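Local coordinates for protein quinoline 2-oxidoreductase medium subunit (Pseudomonas putida, PDB 1T3Q) that carries the FAD of the molybdenum hydroxylase quinoline 2-oxidoreductase and probably serves as its flavin-dependent electron-transfer subunit, at residues F6-A12 against C49-N55; I30-Q34 against V105-T110; K95-H99 against W178-E182; G121-F126 against V193-A197. The contacts are given in a common frame with arbitrary orientation. Residue numbers count along the deposited sequence, not the author numbering.

Overall arrangement
Contacts 1 and 2 belong to the FAD-binding part of the chain. They touch where strand 28-30 runs beside strand 49-52: Ile30 N lies 3.0 Å from Val51 O, a probable hydrogen bond, and the centres of contacts 1 and 2 are 14 Å apart. Contacts 3 and 4 each set a segment of the FAD-binding region against one of two neighbouring antiparallel strands, 177-183 and 193-202, of the C-terminal domain, with centres 8 Å apart. Segments of contacts 1 and 2 alternate along the chain, as do those of 3 and 4. FAD runs between contact 2, at its diphosphate, and contact 4, at its flavin; these two are about 6 Å apart at their nearest atoms.

Contact 1: residues F6-A12 against C49-N55; sequences FSYRAPA and CLVDLRN
Leu50, Asn55 and Cys49 lose the most surface here. Strands 7-9 and 49-52 run parallel, their axes 4.6 Å apart at closest and 17° from alignment, with Ser7 paired to Cys49, Tyr8 to Leu50 and Arg9 to Val51. Leu50 is tied in at both backbone ends: its N donates to Ser7 O (2.9 Å) and its O accepts from Arg9 N (3.1 Å); Asp52 N then donates to Arg9 O (2.8 Å). Leu50, rotamer mt, lays CD1 over the face of the Phe6 ring, 3.8 Å from the centroid, a CH-pi contact. Cys49 (chi1 t) shares the other face of the sheet with Ser7 and Arg9. These strands form two-thirds of the small three-stranded parallel sheet of the FAD-binding fold, strand 49-52 in the middle and 28-30 beyond it. Tyr8, chi1 t, swings its OH to Asp52 OD2 (2.6 Å), an oxygen that also accepts from Gln74 of the small subunit. As strand 49-52 ends, Asp52 OD1 accepts from Arg54 N (3.0 Å), an Asx turn. This brings round Asn55 (chi1 m), whose ND2 donates to Ala10 O at 2.7 Å; one water joins Pro11 O, Asp52 O and Asn55 N, each 2.7 Å away.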
# COMPACT_ATOMS: atom_id res chain seq x y z
N PHE C 6 32.21 -10.52 -8.20
CA PHE C 6 33.10 -11.44 -8.91
C PHE C 6 32.43 -11.99 -10.17
O PHE C 6 31.20 -11.97 -10.28
CB PHE C 6 33.53 -12.60 -8.00
CG PHE C 6 32.38 -13.33 -7.34
CD1 PHE C 6 31.60 -14.22 -8.07
CD2 PHE C 6 32.07 -13.09 -6.01
CE1 PHE C 6 30.52 -14.88 -7.47
CE2 PHE C 6 30.99 -13.74 -5.40
CZ PHE C 6 30.22 -14.63 -6.13
N SER C 7 33.23 -12.45 -11.13
CA SER C 7 32.68 -13.03 -12.35
C SER C 7 32.52 -14.52 -12.10
O SER C 7 32.96 -15.04 -11.07
CB SER C 7 33.61 -12.77 -13.54
OG SER C 7 34.88 -13.35 -13.31
N TYR C 8 31.89 -15.22 -13.04
CA TYR C 8 31.65 -16.65 -12.88
C TYR C 8 31.81 -17.44 -14.16
O TYR C 8 31.40 -17.00 -15.23
CB TYR C 8 30.23 -16.85 -12.34
CG TYR C 8 29.76 -18.29 -12.25
CD1 TYR C 8 30.02 -19.06 -11.12
CD2 TYR C 8 29.02 -18.86 -13.29
CE1 TYR C 8 29.53 -20.37 -11.01
CE2 TYR C 8 28.53 -20.16 -13.19
CZ TYR C 8 28.79 -20.91 -12.05
OH TYR C 8 28.30 -22.19 -11.96
N ARG C 9 32.41 -18.62 -14.04
CA ARG C 9 32.62 -19.52 -15.17
C ARG C 9 32.45 -20.95 -14.69
O ARG C 9 32.84 -21.30 -13.57
CB ARG C 9 34.03 -19.35 -15.76
CG ARG C 9 34.23 -18.04 -16.50
CD ARG C 9 35.59 -17.98 -17.19
NE ARG C 9 35.74 -18.99 -18.24
CZ ARG C 9 36.70 -18.95 -19.16
NH1 ARG C 9 37.58 -17.95 -19.16
NH2 ARG C 9 36.79 -19.90 -20.08
N ALA C 10 31.86 -21.79 -15.54
CA ALA C 10 31.64 -23.19 -15.22
C ALA C 10 32.06 -24.01 -16.44
O ALA C 10 31.23 -24.55 -17.17
CB ALA C 10 30.17 -23.44 -14.90
N PRO C 11 33.38 -24.11 -16.68
CA PRO C 11 33.92 -24.87 -17.81
C PRO C 11 33.53 -26.34 -17.86
O PRO C 11 33.35 -27.00 -16.83
CB PRO C 11 35.42 -24.64 -17.70
CG PRO C 11 35.64 -24.31 -16.27
CD PRO C 11 34.45 -23.47 -15.91
N ALA C 12 33.41 -26.86 -19.08
CA ALA C 12 33.02 -28.24 -19.30
C ALA C 12 34.18 -29.23 -19.20
O ALA C 12 33.97 -30.44 -19.32
CB ALA C 12 32.35 -28.37 -20.66
N CYS C 49 37.03 -13.99 -9.72
CA CYS C 49 36.14 -14.86 -10.46
C CYS C 49 36.02 -16.21 -9.76
O CYS C 49 36.99 -16.70 -9.18
CB CYS C 49 36.70 -15.06 -11.87
SG CYS C 49 35.92 -16.36 -12.87
N LEU C 50 34.83 -16.80 -9.80
CA LEU C 50 34.64 -18.11 -9.20
C LEU C 50 34.51 -19.10 -10.34
O LEU C 50 33.71 -18.92 -11.25
CB LEU C 50 33.39 -18.15 -8.32
CG LEU C 50 33.47 -17.34 -7.02
CD1 LEU C 50 32.25 -17.66 -6.16
CD2 LEU C 50 34.74 -17.69 -6.26
N VAL C 51 35.32 -20.15 -10.28
CA VAL C 51 35.32 -21.18 -11.31
C VAL C 51 34.67 -22.43 -10.77
O VAL C 51 35.26 -23.16 -9.96
CB VAL C 51 36.76 -21.50 -11.76
CG1 VAL C 51 36.73 -22.48 -12.93
CG2 VAL C 51 37.48 -20.21 -12.14
N ASP C 52 33.45 -22.67 -11.22
CA ASP C 52 32.64 -23.81 -10.79
C ASP C 52 33.13 -25.10 -11.46
O ASP C 52 33.52 -25.09 -12.64
CB ASP C 52 31.17 -23.57 -11.17
CG ASP C 52 30.20 -24.33 -10.28
OD1 ASP C 52 30.55 -25.43 -9.81
OD2 ASP C 52 29.07 -23.84 -10.08
N LEU C 53 33.10 -26.20 -10.72
CA LEU C 53 33.52 -27.49 -11.25
C LEU C 53 32.31 -28.36 -11.60
O LEU C 53 32.46 -29.53 -11.94
CB LEU C 53 34.39 -28.23 -10.23
CG LEU C 53 35.64 -27.51 -9.72
CD1 LEU C 53 36.34 -28.37 -8.69
CD2 LEU C 53 36.58 -27.20 -10.89
N ARG C 54 31.11 -27.78 -11.55
CA ARG C 54 29.88 -28.52 -11.82
C ARG C 54 29.83 -29.25 -13.17
O ARG C 54 29.18 -30.28 -13.28
CB ARG C 54 28.65 -27.61 -11.70
CG ARG C 54 28.58 -26.48 -12.71
CD ARG C 54 27.22 -25.77 -12.67
NE ARG C 54 26.12 -26.68 -12.98
CZ ARG C 54 24.84 -26.32 -13.10
NH1 ARG C 54 24.49 -25.05 -12.95
NH2 ARG C 54 23.92 -27.22 -13.37
N ASN C 55 30.50 -28.71 -14.18
CA ASN C 55 30.46 -29.34 -15.50
C ASN C 55 31.62 -30.26 -15.86
O ASN C 55 31.77 -30.64 -17.03
CB ASN C 55 30.30 -28.27 -16.58
CG ASN C 55 29.03 -27.47 -16.42
OD1 ASN C 55 27.96 -28.04 -16.16
ND2 ASN C 55 29.12 -26.16 -16.58
O HOH W 1 26.10 -22.86 -13.42
O HOH W 2 32.20 -26.64 -14.45

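Contact 2: residues I30-Q34 against V105-T110; sequences IAGGQ and VRNRGT. With FAD (flavin-adenine dinucleotide), chain R.
Gln34, with chi1 and chi2 both m, folds its side chain over the turn at 105-109: CG lies 3.7 Å from Gly109 N, OE1 3.8 Å from Val105 CA, and NE2 3.3 Å from Arg108 CD. Gly32 O accepts from both Gln34 NE2 (2.9 Å) and, across the contact, Arg108 NE (3.1 Å; chi1 m, chi2 t, chi3 p). The backbones come closest at Gly32 and Gly109, whose CA atoms are 4.7 Å apart; Gly32 CA sits 3.1 Å from Arg108 O, where a CB would clash. A CB on Gly109 would run into FAD O3'. Gly33 has a positive phi of 73°, and the 105-110 segment turns out of helix 103-106 with Arg108 N and Gly109 N both bonded to Val105 O (3.0 and 2.8 Å). Together the two loops wrap the diphosphate. Ala31 N and Gly33 N each donate to FAD O2A at 2.9 Å, Gln34 N to O2P at 3.0 Å, and Gly32 N to O1P at 3.0 Å. Thr110, the N-cap of helix 111-117, gives FAD O1P both its N (2.9 Å) and its OG1 (2.7 Å). Such a glycine-rich loop, offering successive backbone amides to the FAD diphosphate, is a hallmark of the PCMH-type FAD-binding fold.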
# COMPACT_ATOMS: atom_id res chain seq x y z
N ILE C 30 34.97 -22.97 -6.98
CA ILE C 30 33.79 -23.15 -6.15
C ILE C 30 33.23 -24.52 -6.50
O ILE C 30 33.11 -24.87 -7.68
CB ILE C 30 32.69 -22.06 -6.35
CG1 ILE C 30 31.53 -22.36 -5.38
CG2 ILE C 30 32.17 -22.06 -7.78
CD1 ILE C 30 30.40 -21.35 -5.40
N ALA C 31 32.92 -25.30 -5.47
CA ALA C 31 32.35 -26.62 -5.63
C ALA C 31 30.94 -26.56 -5.06
O ALA C 31 30.02 -26.06 -5.71
CB ALA C 31 33.19 -27.65 -4.89
N GLY C 32 30.76 -27.04 -3.83
CA GLY C 32 29.44 -27.00 -3.20
C GLY C 32 29.08 -25.65 -2.60
O GLY C 32 27.91 -25.38 -2.31
N GLY C 33 30.09 -24.81 -2.38
CA GLY C 33 29.89 -23.48 -1.82
C GLY C 33 29.56 -23.38 -0.34
O GLY C 33 29.42 -22.27 0.17
N GLN C 34 29.47 -24.51 0.36
CA GLN C 34 29.10 -24.51 1.77
C GLN C 34 30.15 -23.96 2.75
O GLN C 34 29.84 -23.72 3.91
CB GLN C 34 28.65 -25.91 2.20
CG GLN C 34 27.61 -26.51 1.25
CD GLN C 34 26.37 -25.64 1.10
OE1 GLN C 34 25.50 -25.62 1.98
NE2 GLN C 34 26.28 -24.92 -0.01
N VAL C 105 23.15 -29.18 3.99
CA VAL C 105 24.55 -28.89 3.71
C VAL C 105 25.19 -30.09 3.02
O VAL C 105 25.94 -29.92 2.05
CB VAL C 105 25.32 -28.57 5.01
CG1 VAL C 105 26.82 -28.52 4.74
CG2 VAL C 105 24.86 -27.22 5.56
N ARG C 106 24.88 -31.30 3.49
CA ARG C 106 25.44 -32.51 2.90
C ARG C 106 25.00 -32.73 1.46
O ARG C 106 25.66 -33.44 0.70
CB ARG C 106 25.09 -33.75 3.73
CG ARG C 106 25.87 -33.88 5.03
CD ARG C 106 25.84 -35.31 5.56
NE ARG C 106 24.49 -35.76 5.89
CZ ARG C 106 23.88 -35.52 7.05
NH1 ARG C 106 24.49 -34.83 8.00
NH2 ARG C 106 22.64 -35.96 7.24
N ASN C 107 23.89 -32.11 1.07
CA ASN C 107 23.41 -32.25 -0.30
C ASN C 107 24.24 -31.42 -1.28
O ASN C 107 24.14 -31.61 -2.49
CB ASN C 107 21.94 -31.84 -0.40
CG ASN C 107 21.00 -32.92 0.11
OD1 ASN C 107 19.85 -32.64 0.45
ND2 ASN C 107 21.48 -34.16 0.16
N ARG C 108 25.04 -30.49 -0.76
CA ARG C 108 25.87 -29.64 -1.61
C ARG C 108 27.37 -29.81 -1.37
O ARG C 108 28.17 -29.74 -2.31
CB ARG C 108 25.51 -28.16 -1.43
CG ARG C 108 24.16 -27.76 -1.99
CD ARG C 108 24.04 -26.24 -2.11
NE ARG C 108 24.97 -25.68 -3.10
CZ ARG C 108 24.80 -25.74 -4.42
NH1 ARG C 108 25.70 -25.20 -5.24
NH2 ARG C 108 23.72 -26.33 -4.93
N GLY C 109 27.75 -30.00 -0.11
CA GLY C 109 29.15 -30.16 0.23
C GLY C 109 29.79 -31.35 -0.46
O GLY C 109 29.14 -32.39 -0.64
N THR C 110 31.06 -31.21 -0.84
CA THR C 110 31.77 -32.29 -1.53
C THR C 110 33.03 -32.72 -0.79
O THR C 110 33.55 -32.00 0.06
CB THR C 110 32.17 -31.86 -2.96
OG1 THR C 110 33.17 -30.83 -2.90
CG2 THR C 110 30.97 -31.35 -3.73
PA FAD R . 33.38 -25.00 -1.38
O1A FAD R . 32.83 -24.24 -0.23
O2A FAD R . 33.00 -24.66 -2.62
O5B FAD R . 34.83 -24.57 -1.25
C5B FAD R . 35.80 -25.11 -0.30
C4B FAD R . 37.22 -24.48 -0.60
O4B FAD R . 37.95 -25.50 -1.39
C3B FAD R . 37.35 -23.16 -1.42
O3B FAD R . 38.45 -22.40 -1.03
C2B FAD R . 37.43 -23.70 -2.88
O2B FAD R . 38.10 -22.82 -3.75
C1B FAD R . 38.27 -24.93 -2.71
N9A FAD R . 37.95 -26.03 -3.62
C8A FAD R . 36.75 -26.70 -3.74
N7A FAD R . 36.83 -27.80 -4.49
C5A FAD R . 38.14 -27.84 -4.90
C6A FAD R . 38.91 -28.82 -5.73
N6A FAD R . 38.38 -29.88 -6.30
N1A FAD R . 40.25 -28.52 -5.90
C2A FAD R . 40.85 -27.42 -5.33
N3A FAD R . 40.23 -26.47 -4.57
C4A FAD R . 38.87 -26.69 -4.42
N1 FAD R . 32.13 -29.71 7.50
C2 FAD R . 32.53 -30.71 8.28
O2 FAD R . 33.59 -31.27 8.11
N3 FAD R . 31.83 -31.05 9.49
C4 FAD R . 30.75 -30.30 9.95
O4 FAD R . 30.23 -30.60 11.00
C4X FAD R . 30.34 -29.15 9.14
N5 FAD R . 29.29 -28.36 9.53
C5X FAD R . 28.87 -27.35 8.68
C6 FAD R . 27.78 -26.54 9.11
C7 FAD R . 27.29 -25.50 8.31
C7M FAD R . 26.15 -24.65 8.83
C8 FAD R . 27.89 -25.24 6.98
C8M FAD R . 27.41 -24.14 6.07
C9 FAD R . 28.97 -26.05 6.54
C9A FAD R . 29.47 -27.09 7.38
N10 FAD R . 30.59 -27.96 7.01
C10 FAD R . 31.05 -28.93 7.85
C1' FAD R . 31.35 -27.65 5.76
C2' FAD R . 31.00 -28.59 4.58
O2' FAD R . 31.59 -29.88 4.81
C3' FAD R . 31.56 -27.92 3.32
O3' FAD R . 30.74 -28.37 2.23
C4' FAD R . 33.04 -28.27 3.04
O4' FAD R . 33.89 -27.89 4.12
C5' FAD R . 33.43 -27.51 1.80
O5' FAD R . 33.02 -28.32 0.54
P FAD R . 32.35 -27.60 -0.60
O1P FAD R . 32.14 -28.66 -1.68
O2P FAD R . 31.23 -26.88 -0.20
O3P FAD R . 33.30 -26.62 -1.13

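Contact 3: residues K95-H99 against W178-E182; sequences KVLAH and WEFDE
A salt bridge fixes one end of this contact: Lys95 NZ donates to Glu179 OE2 at 3.0 Å. Glu179 (chi1 and chi2 m) starts off away from the helix, so its carboxylate has to bend back to meet the lysine. A water that donates to Trp178 O (2.9 Å) is also weakly bonded to Lys95 NZ (3.3 Å). At the other end His99 is held through two waters, one 2.9 Å from NE2 and 2.6 Å from Phe180 O, the other 2.7 Å from ND1 and 3.1 Å from Glu182 OE1. Asp181 OD1 salt-bridges to Arg274. Between these ends lies Phe180, chi1 t, CA-to-CB toward the helix. Val96, chi1 t, sets CG2 over the face of the Phe180 ring (4.2 Å to the centroid), while the edge of that ring is turned to the face of His99 in an offset edge-to-face pair, centroids 5.4 Å apart and planes at 63°. Backbones stay apart, the Val96 and Phe180 CA atoms at 6.4 Å. The C-terminal end of helix 92-97 thus rests on strand 177-183, an outermost strand of its sheet within this chain, with helix 123-130 alongside, where Phe126 touches Phe180 and Leu127 touches Val96.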
# COMPACT_ATOMS: atom_id res chain seq x y z
N LYS C 95 29.57 -43.77 7.81
CA LYS C 95 29.29 -43.65 9.23
C LYS C 95 29.86 -42.35 9.79
O LYS C 95 29.31 -41.76 10.73
CB LYS C 95 29.83 -44.86 10.00
CG LYS C 95 29.13 -46.16 9.61
CD LYS C 95 29.29 -47.25 10.66
CE LYS C 95 30.72 -47.69 10.82
NZ LYS C 95 30.81 -48.84 11.75
N VAL C 96 30.96 -41.90 9.21
CA VAL C 96 31.60 -40.66 9.63
C VAL C 96 30.80 -39.46 9.11
O VAL C 96 30.61 -38.47 9.81
CB VAL C 96 33.05 -40.56 9.11
CG1 VAL C 96 33.63 -39.18 9.42
CG2 VAL C 96 33.92 -41.64 9.75
N LEU C 97 30.32 -39.58 7.87
CA LEU C 97 29.56 -38.52 7.23
C LEU C 97 28.24 -38.20 7.93
O LEU C 97 27.68 -37.13 7.74
CB LEU C 97 29.30 -38.89 5.77
CG LEU C 97 30.54 -38.81 4.88
CD1 LEU C 97 30.30 -39.52 3.56
CD2 LEU C 97 30.90 -37.35 4.64
N ALA C 98 27.75 -39.13 8.75
CA ALA C 98 26.51 -38.90 9.49
C ALA C 98 26.70 -37.75 10.48
O ALA C 98 25.74 -37.09 10.88
CB ALA C 98 26.10 -40.17 10.22
N HIS C 99 27.95 -37.52 10.87
CA HIS C 99 28.30 -36.47 11.83
C HIS C 99 28.55 -35.12 11.15
O HIS C 99 28.59 -34.08 11.82
CB HIS C 99 29.55 -36.87 12.61
CG HIS C 99 29.35 -38.04 13.52
ND1 HIS C 99 28.78 -37.92 14.77
CD2 HIS C 99 29.63 -39.36 13.36
CE1 HIS C 99 28.70 -39.11 15.33
NE2 HIS C 99 29.21 -40.00 14.50
N TRP C 178 37.16 -50.41 11.40
CA TRP C 178 37.05 -49.05 11.93
C TRP C 178 35.74 -48.64 12.60
O TRP C 178 34.65 -49.08 12.21
CB TRP C 178 37.32 -48.04 10.82
CG TRP C 178 38.72 -48.00 10.32
CD1 TRP C 178 39.22 -48.64 9.22
CD2 TRP C 178 39.80 -47.27 10.89
NE1 TRP C 178 40.55 -48.33 9.06
CE2 TRP C 178 40.93 -47.49 10.08
CE3 TRP C 178 39.93 -46.43 12.01
CZ2 TRP C 178 42.18 -46.92 10.35
CZ3 TRP C 178 41.17 -45.86 12.28
CH2 TRP C 178 42.28 -46.10 11.45
N GLU C 179 35.87 -47.77 13.59
CA GLU C 179 34.74 -47.21 14.31
C GLU C 179 35.14 -45.76 14.56
O GLU C 179 36.32 -45.47 14.78
CB GLU C 179 34.46 -47.94 15.62
CG GLU C 179 33.94 -49.37 15.43
CD GLU C 179 32.59 -49.43 14.71
OE1 GLU C 179 32.15 -50.55 14.37
OE2 GLU C 179 31.97 -48.37 14.50
N PHE C 180 34.17 -44.86 14.53
CA PHE C 180 34.43 -43.44 14.71
C PHE C 180 33.42 -42.81 15.65
O PHE C 180 32.29 -43.28 15.77
CB PHE C 180 34.37 -42.74 13.35
CG PHE C 180 34.39 -41.24 13.42
CD1 PHE C 180 35.59 -40.53 13.38
CD2 PHE C 180 33.20 -40.52 13.53
CE1 PHE C 180 35.61 -39.14 13.43
CE2 PHE C 180 33.20 -39.12 13.59
CZ PHE C 180 34.41 -38.43 13.54
N ASP C 181 33.83 -41.73 16.31
CA ASP C 181 32.95 -41.01 17.21
C ASP C 181 33.56 -39.64 17.47
O ASP C 181 34.73 -39.41 17.18
CB ASP C 181 32.79 -41.77 18.53
CG ASP C 181 31.54 -41.35 19.28
OD1 ASP C 181 31.33 -41.87 20.40
OD2 ASP C 181 30.77 -40.52 18.77
N GLU C 182 32.76 -38.73 18.01
CA GLU C 182 33.24 -37.39 18.29
C GLU C 182 32.36 -36.74 19.35
O GLU C 182 31.30 -37.26 19.69
CB GLU C 182 33.21 -36.55 17.01
CG GLU C 182 31.80 -36.14 16.56
CD GLU C 182 31.81 -35.41 15.23
OE1 GLU C 182 30.86 -34.64 14.96
OE2 GLU C 182 32.76 -35.62 14.44
O HOH W 3 33.30 -49.61 9.73
O HOH W 4 28.04 -35.48 15.77
O HOH W 5 29.89 -42.80 14.78

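Contact 4: residues G121-F126 against V193-A197; sequences GAEMPF and VMAAA. With FAD (flavin-adenine dinucleotide), chain R.
This is a buried apolar contact with no hydrogen bond between its two segments: the start of helix 123-130, from the FAD-binding region, faces strand 193-202 in the C-terminal domain. Met194 (chi1 p, chi2 t, chi3 p) supplies the largest share, pointing from the strand into the helix start. Met194 SD is 3.5 Å from Phe126 CD2, a Met-aromatic contact, and CG lies over the ring face, 4.3 Å from the centroid. Met194 CE runs on to Gly121 O (3.3 Å) and to Glu123 OE1 (3.7 Å). Phe126, chi1 t, meets Ala196 CB with CZ at 3.7 Å, near the ring plane. The backbones remain far apart, 8.0 Å between the CA atoms of Glu123 and Met194, so the side chains of Met194 and Phe126 span the gap. Phe180 of the adjoining strand touches both Phe126 and Met194. At the helix start, Glu123 OE2 accepts from FAD N3 (2.8 Å) and its N donates weakly to FAD O2 (3.3 Å): the contact backs the pyrimidine end of the flavin in the isoalloxazine site.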
# COMPACT_ATOMS: atom_id res chain seq x y z
N GLY C 121 38.90 -28.83 12.04
CA GLY C 121 37.83 -29.46 12.80
C GLY C 121 36.93 -30.32 11.94
O GLY C 121 35.99 -30.92 12.44
N ALA C 122 37.23 -30.39 10.65
CA ALA C 122 36.43 -31.17 9.71
C ALA C 122 36.71 -32.67 9.75
O ALA C 122 37.84 -33.09 10.01
CB ALA C 122 36.64 -30.65 8.29
N GLU C 123 35.69 -33.47 9.48
CA GLU C 123 35.82 -34.92 9.49
C GLU C 123 36.63 -35.52 8.34
O GLU C 123 37.48 -36.38 8.56
CB GLU C 123 34.44 -35.60 9.51
CG GLU C 123 33.74 -35.60 10.86
CD GLU C 123 33.16 -34.25 11.23
OE1 GLU C 123 32.72 -34.08 12.39
OE2 GLU C 123 33.12 -33.36 10.35
N MET C 124 36.38 -35.07 7.11
CA MET C 124 37.08 -35.63 5.96
C MET C 124 38.61 -35.50 5.96
O MET C 124 39.30 -36.48 5.66
CB MET C 124 36.50 -35.07 4.65
CG MET C 124 35.07 -35.54 4.37
SD MET C 124 34.86 -37.35 4.36
CE MET C 124 34.38 -37.67 6.05
N PRO C 125 39.15 -34.32 6.28
CA PRO C 125 40.62 -34.23 6.28
C PRO C 125 41.20 -35.22 7.29
O PRO C 125 42.22 -35.86 7.03
CB PRO C 125 40.88 -32.78 6.68
CG PRO C 125 39.69 -32.06 6.10
CD PRO C 125 38.54 -32.99 6.46
N PHE C 126 40.55 -35.33 8.44
CA PHE C 126 40.99 -36.24 9.49
C PHE C 126 40.87 -37.69 9.05
O PHE C 126 41.80 -38.48 9.24
CB PHE C 126 40.15 -36.04 10.76
CG PHE C 126 40.24 -37.19 11.72
CD1 PHE C 126 41.38 -37.41 12.49
CD2 PHE C 126 39.18 -38.10 11.83
CE1 PHE C 126 41.48 -38.50 13.35
CE2 PHE C 126 39.27 -39.20 12.69
CZ PHE C 126 40.42 -39.40 13.45
N VAL C 193 36.30 -32.62 19.69
CA VAL C 193 37.27 -33.70 19.53
C VAL C 193 36.64 -34.89 18.81
O VAL C 193 35.47 -35.21 19.02
CB VAL C 193 37.80 -34.20 20.90
CG1 VAL C 193 38.50 -33.08 21.65
CG2 VAL C 193 36.66 -34.77 21.74
N MET C 194 37.42 -35.53 17.95
CA MET C 194 36.95 -36.71 17.24
C MET C 194 38.04 -37.77 17.32
O MET C 194 39.21 -37.44 17.53
CB MET C 194 36.60 -36.40 15.78
CG MET C 194 37.73 -35.82 14.94
SD MET C 194 37.17 -35.59 13.23
CE MET C 194 36.26 -34.08 13.36
N ALA C 195 37.65 -39.03 17.19
CA ALA C 195 38.62 -40.12 17.26
C ALA C 195 38.16 -41.30 16.43
O ALA C 195 36.97 -41.55 16.25
CB ALA C 195 38.82 -40.55 18.72
N ALA C 196 39.14 -42.04 15.91
CA ALA C 196 38.87 -43.21 15.10
C ALA C 196 39.76 -44.32 15.61
O ALA C 196 40.88 -44.08 16.06
CB ALA C 196 39.18 -42.91 13.63
N ALA C 197 39.25 -45.54 15.56
CA ALA C 197 40.01 -46.69 16.02
C ALA C 197 39.87 -47.81 15.01
O ALA C 197 38.76 -48.27 14.73
CB ALA C 197 39.51 -47.14 17.39
PA FAD R . 33.38 -25.00 -1.38
O1A FAD R . 32.83 -24.24 -0.23
O2A FAD R . 33.00 -24.66 -2.62
O5B FAD R . 34.83 -24.57 -1.25
C5B FAD R . 35.80 -25.11 -0.30
C4B FAD R . 37.22 -24.48 -0.60
O4B FAD R . 37.95 -25.50 -1.39
C3B FAD R . 37.35 -23.16 -1.42
O3B FAD R . 38.45 -22.40 -1.03
C2B FAD R . 37.43 -23.70 -2.88
O2B FAD R . 38.10 -22.82 -3.75
C1B FAD R . 38.27 -24.93 -2.71
N9A FAD R . 37.95 -26.03 -3.62
C8A FAD R . 36.75 -26.70 -3.74
N7A FAD R . 36.83 -27.80 -4.49
C5A FAD R . 38.14 -27.84 -4.90
C6A FAD R . 38.91 -28.82 -5.73
N6A FAD R . 38.38 -29.88 -6.30
N1A FAD R . 40.25 -28.52 -5.90
C2A FAD R . 40.85 -27.42 -5.33
N3A FAD R . 40.23 -26.47 -4.57
C4A FAD R . 38.87 -26.69 -4.42
N1 FAD R . 32.13 -29.71 7.50
C2 FAD R . 32.53 -30.71 8.28
O2 FAD R . 33.59 -31.27 8.11
N3 FAD R . 31.83 -31.05 9.49
C4 FAD R . 30.75 -30.30 9.95
O4 FAD R . 30.23 -30.60 11.00
C4X FAD R . 30.34 -29.15 9.14
N5 FAD R . 29.29 -28.36 9.53
C5X FAD R . 28.87 -27.35 8.68
C6 FAD R . 27.78 -26.54 9.11
C7 FAD R . 27.29 -25.50 8.31
C7M FAD R . 26.15 -24.65 8.83
C8 FAD R . 27.89 -25.24 6.98
C8M FAD R . 27.41 -24.14 6.07
C9 FAD R . 28.97 -26.05 6.54
C9A FAD R . 29.47 -27.09 7.38
N10 FAD R . 30.59 -27.96 7.01
C10 FAD R . 31.05 -28.93 7.85
C1' FAD R . 31.35 -27.65 5.76
C2' FAD R . 31.00 -28.59 4.58
O2' FAD R . 31.59 -29.88 4.81
C3' FAD R . 31.56 -27.92 3.32
O3' FAD R . 30.74 -28.37 2.23
C4' FAD R . 33.04 -28.27 3.04
O4' FAD R . 33.89 -27.89 4.12
C5' FAD R . 33.43 -27.51 1.80
O5' FAD R . 33.02 -28.32 0.54
P FAD R . 32.35 -27.60 -0.60
O1P FAD R . 32.14 -28.66 -1.68
O2P FAD R . 31.23 -26.88 -0.20
O3P FAD R . 33.30 -26.62 -1.13